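Exosome complex component Rrp42 (Methanothermobacter thermautotrophicus, PDB 2WNR) probably serves as a non-catalytic subunit of the RNA-degrading archaeal exosome, helping to shape the active site of its partner Rrp41. Local coordinates at residues G49-K54 with V155-A160; G79-N84 with L137-H142. One frame throughout, in Å; residues are numbered along the deposited sequence.

Contact 1: G49-K54 with V155-A160; sequences GSSRVK and VLATVA
Ser51 and Val53 on strand 49-55 meet Leu156, Ala157 and Ala160 of helix 150-164 in a buried strand-on-helix contact, where the helix packs on one face of the sheet. The two segments run nearly antiparallel, at 151°, and their axes come within 7.2 Å, a close approach allowed by the alanines. The one polar link is a hydrogen bond from Ser51 OG to Ala157 O, 2.6 Å long. OG sits between the backbone N and the carbonyl carbon (chi1 72°), and it reaches the helix carbonyl well off its C=O direction, at 117°, and tilted out of its plane. Beside it, Ser51 CB rests on Ala160 CB at 3.9 Å. Two residues on, Val53 CG2 packs against both CA and CB of Ala157, 3.5 Å from each, while CG1 faces Leu156 CD2 more loosely at 4.4 Å. Arg52 leaves by the other face and packs on an aromatic side chain of a neighbouring subunit, a different protein. Val62 of strand 58-69 touches both Ser51 and Ala157 and extends the apolar layer. A helix laid on a mixed sheet in this way is the two-layer alpha/beta build of the RNase PH domain.

Contact 2: G79-N84 with L137-H142; sequences GVILTN and LFLDLH
Val80, Leu82 and Asn84 join Leu137, Leu139 and Leu141 through five backbone hydrogen bonds between two parallel strands. Leu137 N gives to Val80 O and Leu137 O takes from Leu82 N; Leu139 likewise gives to Leu82 O and takes from Asn84 N. Leu141 N to Asn84 O, 2.8 Å, completes the set. Most are fairly straight, but the bond from Leu139 N to Leu82 O is bent to 136° at the hydrogen. Weaker CA-H...O contacts lie between them, such as Thr83 CA to Leu139 O at 3.4 Å. Phe138 and Asp140 turn their backbone bonds to Lys65 and Gly63 of strand 58-69, which places strand 133-145 inside the sheet. Helix 102-117 links the two parallel strands, forming the left-handed beta-alpha-beta crossover of the S5-like fold.

Apolar packing fills the face toward the helices. Leu139 CD2 touches both Ile81 CG2 and Thr83 OG1, 3.7 Å from each, the two partners lying on one side of it, and Leu137 CD2 stands 4.3 Å from Ile81 CG1. The hydroxyl of Thr83 is hydrogen-bonded to Asp112 of helix 102-117. On the other face the side chains of Leu82 and Phe138 run alongside each other in the same direction, with Leu82 CD1 3.4 Å from Phe138 CE1 and close to CZ as well. An alanine in place of Phe138 would probably leave Leu82 CD1 without its ring neighbour and take the packing surface from a basic side chain of a neighbouring subunit, a different protein.

Polar groups share this second face. Asn84 CB comes 3.9 Å from Asp140 OD1, and their amide and carboxylate planes stand 76° apart. The stronger partner of OD1 lies outside the two strands: a basic side chain of a neighbouring subunit, to which it forms a salt bridge.

In the fold
From the N terminus, the chain passes helix 11-21 and strand 37-41 before strand 49-55, whose contact with helix 150-164 is made only after another 100 residues. Within that span the chain lays down strand 58-69, then strand 80-87, helix 102-117 and strand 133-145, where contact 2 closes a shorter loop of 52 residues. Contact 2 is therefore enclosed by contact 1, without crossing it. Strand 133-145 leads directly into helix 150-164, and the contacts, with centres about 12 Å apart, meet at Thr158, which packs on Leu139 and Leu141. Contact 1 ties helix 150-164 to strand 49-55, and contact 2 pairs strands 80-87 and 133-145 of the same mixed sheet.

Contact 1: G49-K54 with V155-A160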
# COMPACT_ATOMS: atom_id res chain seq x y z
N GLY A 49 5.15 -29.49 -2.24
CA GLY A 49 4.11 -30.15 -3.01
C GLY A 49 3.75 -29.20 -4.13
O GLY A 49 3.81 -27.99 -3.95
N SER A 50 3.41 -29.75 -5.29
CA SER A 50 3.04 -28.94 -6.45
C SER A 50 2.20 -29.73 -7.44
O SER A 50 2.27 -30.95 -7.47
CB SER A 50 4.28 -28.38 -7.15
OG SER A 50 5.16 -29.42 -7.56
N SER A 51 1.43 -29.02 -8.26
CA SER A 51 0.61 -29.64 -9.30
C SER A 51 0.36 -28.71 -10.48
O SER A 51 0.39 -27.50 -10.34
CB SER A 51 -0.73 -30.11 -8.73
OG SER A 51 -1.58 -29.02 -8.43
N ARG A 52 0.11 -29.30 -11.64
CA ARG A 52 -0.28 -28.55 -12.83
C ARG A 52 -1.55 -29.20 -13.37
O ARG A 52 -1.53 -30.37 -13.78
CB ARG A 52 0.85 -28.55 -13.87
CG ARG A 52 0.54 -27.79 -15.15
CD ARG A 52 1.42 -28.24 -16.31
NE ARG A 52 2.38 -27.22 -16.73
CZ ARG A 52 3.71 -27.33 -16.66
NH1 ARG A 52 4.27 -28.44 -16.18
NH2 ARG A 52 4.48 -26.34 -17.07
N VAL A 53 -2.65 -28.46 -13.35
CA VAL A 53 -3.93 -28.96 -13.87
C VAL A 53 -4.35 -28.22 -15.14
O VAL A 53 -4.30 -26.99 -15.22
CB VAL A 53 -5.06 -28.91 -12.81
CG1 VAL A 53 -6.42 -29.16 -13.45
CG2 VAL A 53 -4.81 -29.93 -11.74
N LYS A 54 -4.75 -28.99 -16.14
CA LYS A 54 -5.34 -28.45 -17.36
C LYS A 54 -6.76 -28.98 -17.48
O LYS A 54 -6.99 -30.19 -17.49
CB LYS A 54 -4.52 -28.82 -18.59
CG LYS A 54 -3.24 -28.02 -18.76
CD LYS A 54 -2.58 -28.29 -20.12
CE LYS A 54 -3.34 -27.57 -21.24
NZ LYS A 54 -2.71 -27.76 -22.58
N VAL A 155 -9.67 -26.03 -7.45
CA VAL A 155 -9.88 -26.99 -6.37
C VAL A 155 -9.14 -28.29 -6.69
O VAL A 155 -8.50 -28.89 -5.82
CB VAL A 155 -11.39 -27.26 -6.14
CG1 VAL A 155 -11.60 -28.46 -5.24
CG2 VAL A 155 -12.06 -26.03 -5.54
N LEU A 156 -9.23 -28.70 -7.94
CA LEU A 156 -8.61 -29.93 -8.40
C LEU A 156 -7.09 -29.88 -8.23
O LEU A 156 -6.49 -30.84 -7.74
CB LEU A 156 -8.98 -30.18 -9.86
CG LEU A 156 -8.68 -31.52 -10.54
CD1 LEU A 156 -8.87 -32.72 -9.60
CD2 LEU A 156 -9.57 -31.65 -11.76
N ALA A 157 -6.48 -28.76 -8.60
CA ALA A 157 -5.03 -28.57 -8.52
C ALA A 157 -4.54 -28.43 -7.07
O ALA A 157 -3.48 -28.96 -6.72
CB ALA A 157 -4.61 -27.36 -9.35
N THR A 158 -5.31 -27.73 -6.24
CA THR A 158 -4.98 -27.55 -4.84
C THR A 158 -5.02 -28.89 -4.13
O THR A 158 -4.07 -29.25 -3.43
CB THR A 158 -5.93 -26.57 -4.17
OG1 THR A 158 -6.01 -25.37 -4.95
CG2 THR A 158 -5.43 -26.22 -2.76
N VAL A 159 -6.12 -29.63 -4.32
CA VAL A 159 -6.23 -30.98 -3.77
C VAL A 159 -5.06 -31.84 -4.24
O VAL A 159 -4.40 -32.50 -3.43
CB VAL A 159 -7.60 -31.64 -4.08
CG1 VAL A 159 -7.59 -33.12 -3.75
CG2 VAL A 159 -8.70 -30.97 -3.26
N ALA A 160 -4.79 -31.81 -5.55
CA ALA A 160 -3.69 -32.60 -6.10
C ALA A 160 -2.36 -32.23 -5.43
O ALA A 160 -1.62 -33.11 -4.99
CB ALA A 160 -3.60 -32.43 -7.62

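Contact 2: G79-N84 with L137-H142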
# COMPACT_ATOMS: atom_id res chain seq x y z
N GLY A 79 -2.87 -26.01 13.13
CA GLY A 79 -1.94 -25.55 12.11
C GLY A 79 -2.69 -24.61 11.18
O GLY A 79 -3.92 -24.56 11.22
N VAL A 80 -1.97 -23.88 10.36
CA VAL A 80 -2.58 -22.84 9.54
C VAL A 80 -2.59 -23.21 8.06
O VAL A 80 -1.63 -23.78 7.54
CB VAL A 80 -1.87 -21.50 9.77
CG1 VAL A 80 -2.47 -20.40 8.88
CG2 VAL A 80 -1.91 -21.11 11.24
N ILE A 81 -3.69 -22.88 7.38
CA ILE A 81 -3.75 -22.90 5.91
C ILE A 81 -3.96 -21.48 5.41
O ILE A 81 -4.82 -20.77 5.91
CB ILE A 81 -4.88 -23.81 5.39
CG1 ILE A 81 -4.54 -25.28 5.62
CG2 ILE A 81 -5.13 -23.58 3.90
CD1 ILE A 81 -5.62 -26.25 5.17
N LEU A 82 -3.18 -21.08 4.41
CA LEU A 82 -3.28 -19.77 3.79
C LEU A 82 -3.40 -19.91 2.27
O LEU A 82 -2.45 -20.29 1.60
CB LEU A 82 -2.05 -18.93 4.14
CG LEU A 82 -2.01 -18.36 5.55
CD1 LEU A 82 -0.59 -18.11 5.98
CD2 LEU A 82 -2.84 -17.09 5.68
N THR A 83 -4.58 -19.60 1.73
CA THR A 83 -4.85 -19.77 0.31
C THR A 83 -4.78 -18.42 -0.39
O THR A 83 -5.40 -17.45 0.04
CB THR A 83 -6.23 -20.42 0.05
OG1 THR A 83 -6.28 -21.68 0.74
CG2 THR A 83 -6.48 -20.68 -1.44
N ASN A 84 -4.00 -18.36 -1.46
CA ASN A 84 -3.91 -17.15 -2.26
C ASN A 84 -3.78 -17.50 -3.74
O ASN A 84 -3.13 -18.49 -4.09
CB ASN A 84 -2.75 -16.24 -1.82
CG ASN A 84 -2.67 -14.96 -2.65
OD1 ASN A 84 -3.46 -14.03 -2.45
ND2 ASN A 84 -1.73 -14.92 -3.60
N LEU A 137 0.72 -23.86 6.04
CA LEU A 137 0.68 -24.31 4.65
C LEU A 137 0.25 -23.18 3.74
O LEU A 137 -0.93 -22.82 3.73
CB LEU A 137 -0.29 -25.48 4.52
CG LEU A 137 0.16 -26.93 4.64
CD1 LEU A 137 1.32 -27.15 5.60
CD2 LEU A 137 -1.05 -27.77 5.05
N PHE A 138 1.18 -22.63 2.97
CA PHE A 138 0.84 -21.62 1.95
C PHE A 138 0.41 -22.31 0.67
O PHE A 138 1.23 -22.84 -0.07
CB PHE A 138 2.01 -20.68 1.67
CG PHE A 138 2.29 -19.70 2.77
CD1 PHE A 138 1.66 -18.46 2.79
CD2 PHE A 138 3.18 -20.02 3.80
CE1 PHE A 138 1.92 -17.54 3.82
CE2 PHE A 138 3.44 -19.11 4.82
CZ PHE A 138 2.80 -17.86 4.82
N LEU A 139 -0.89 -22.34 0.43
CA LEU A 139 -1.42 -22.81 -0.83
C LEU A 139 -1.42 -21.64 -1.82
O LEU A 139 -2.15 -20.68 -1.62
CB LEU A 139 -2.82 -23.37 -0.63
CG LEU A 139 -3.00 -24.77 -0.04
CD1 LEU A 139 -1.98 -25.13 1.02
CD2 LEU A 139 -4.39 -24.90 0.54
N ASP A 140 -0.59 -21.73 -2.85
CA ASP A 140 -0.47 -20.67 -3.85
C ASP A 140 -0.93 -21.11 -5.25
O ASP A 140 -0.33 -21.99 -5.87
CB ASP A 140 0.95 -20.11 -3.89
CG ASP A 140 1.24 -19.18 -2.73
OD1 ASP A 140 0.55 -18.13 -2.63
OD2 ASP A 140 2.16 -19.48 -1.92
N LEU A 141 -2.01 -20.50 -5.72
CA LEU A 141 -2.62 -20.89 -6.98
C LEU A 141 -2.18 -19.91 -8.05
O LEU A 141 -2.36 -18.71 -7.92
CB LEU A 141 -4.15 -20.89 -6.85
CG LEU A 141 -4.87 -21.95 -6.00
CD1 LEU A 141 -4.26 -22.15 -4.63
CD2 LEU A 141 -6.35 -21.61 -5.86
N HIS A 142 -1.58 -20.45 -9.11
CA HIS A 142 -0.98 -19.63 -10.15
C HIS A 142 -1.74 -19.85 -11.45
O HIS A 142 -1.57 -20.88 -12.13
CB HIS A 142 0.50 -20.00 -10.30
CG HIS A 142 1.41 -18.81 -10.42
ND1 HIS A 142 1.63 -17.93 -9.38
CD2 HIS A 142 2.16 -18.37 -11.45
CE1 HIS A 142 2.47 -16.99 -9.77
NE2 HIS A 142 2.81 -17.24 -11.03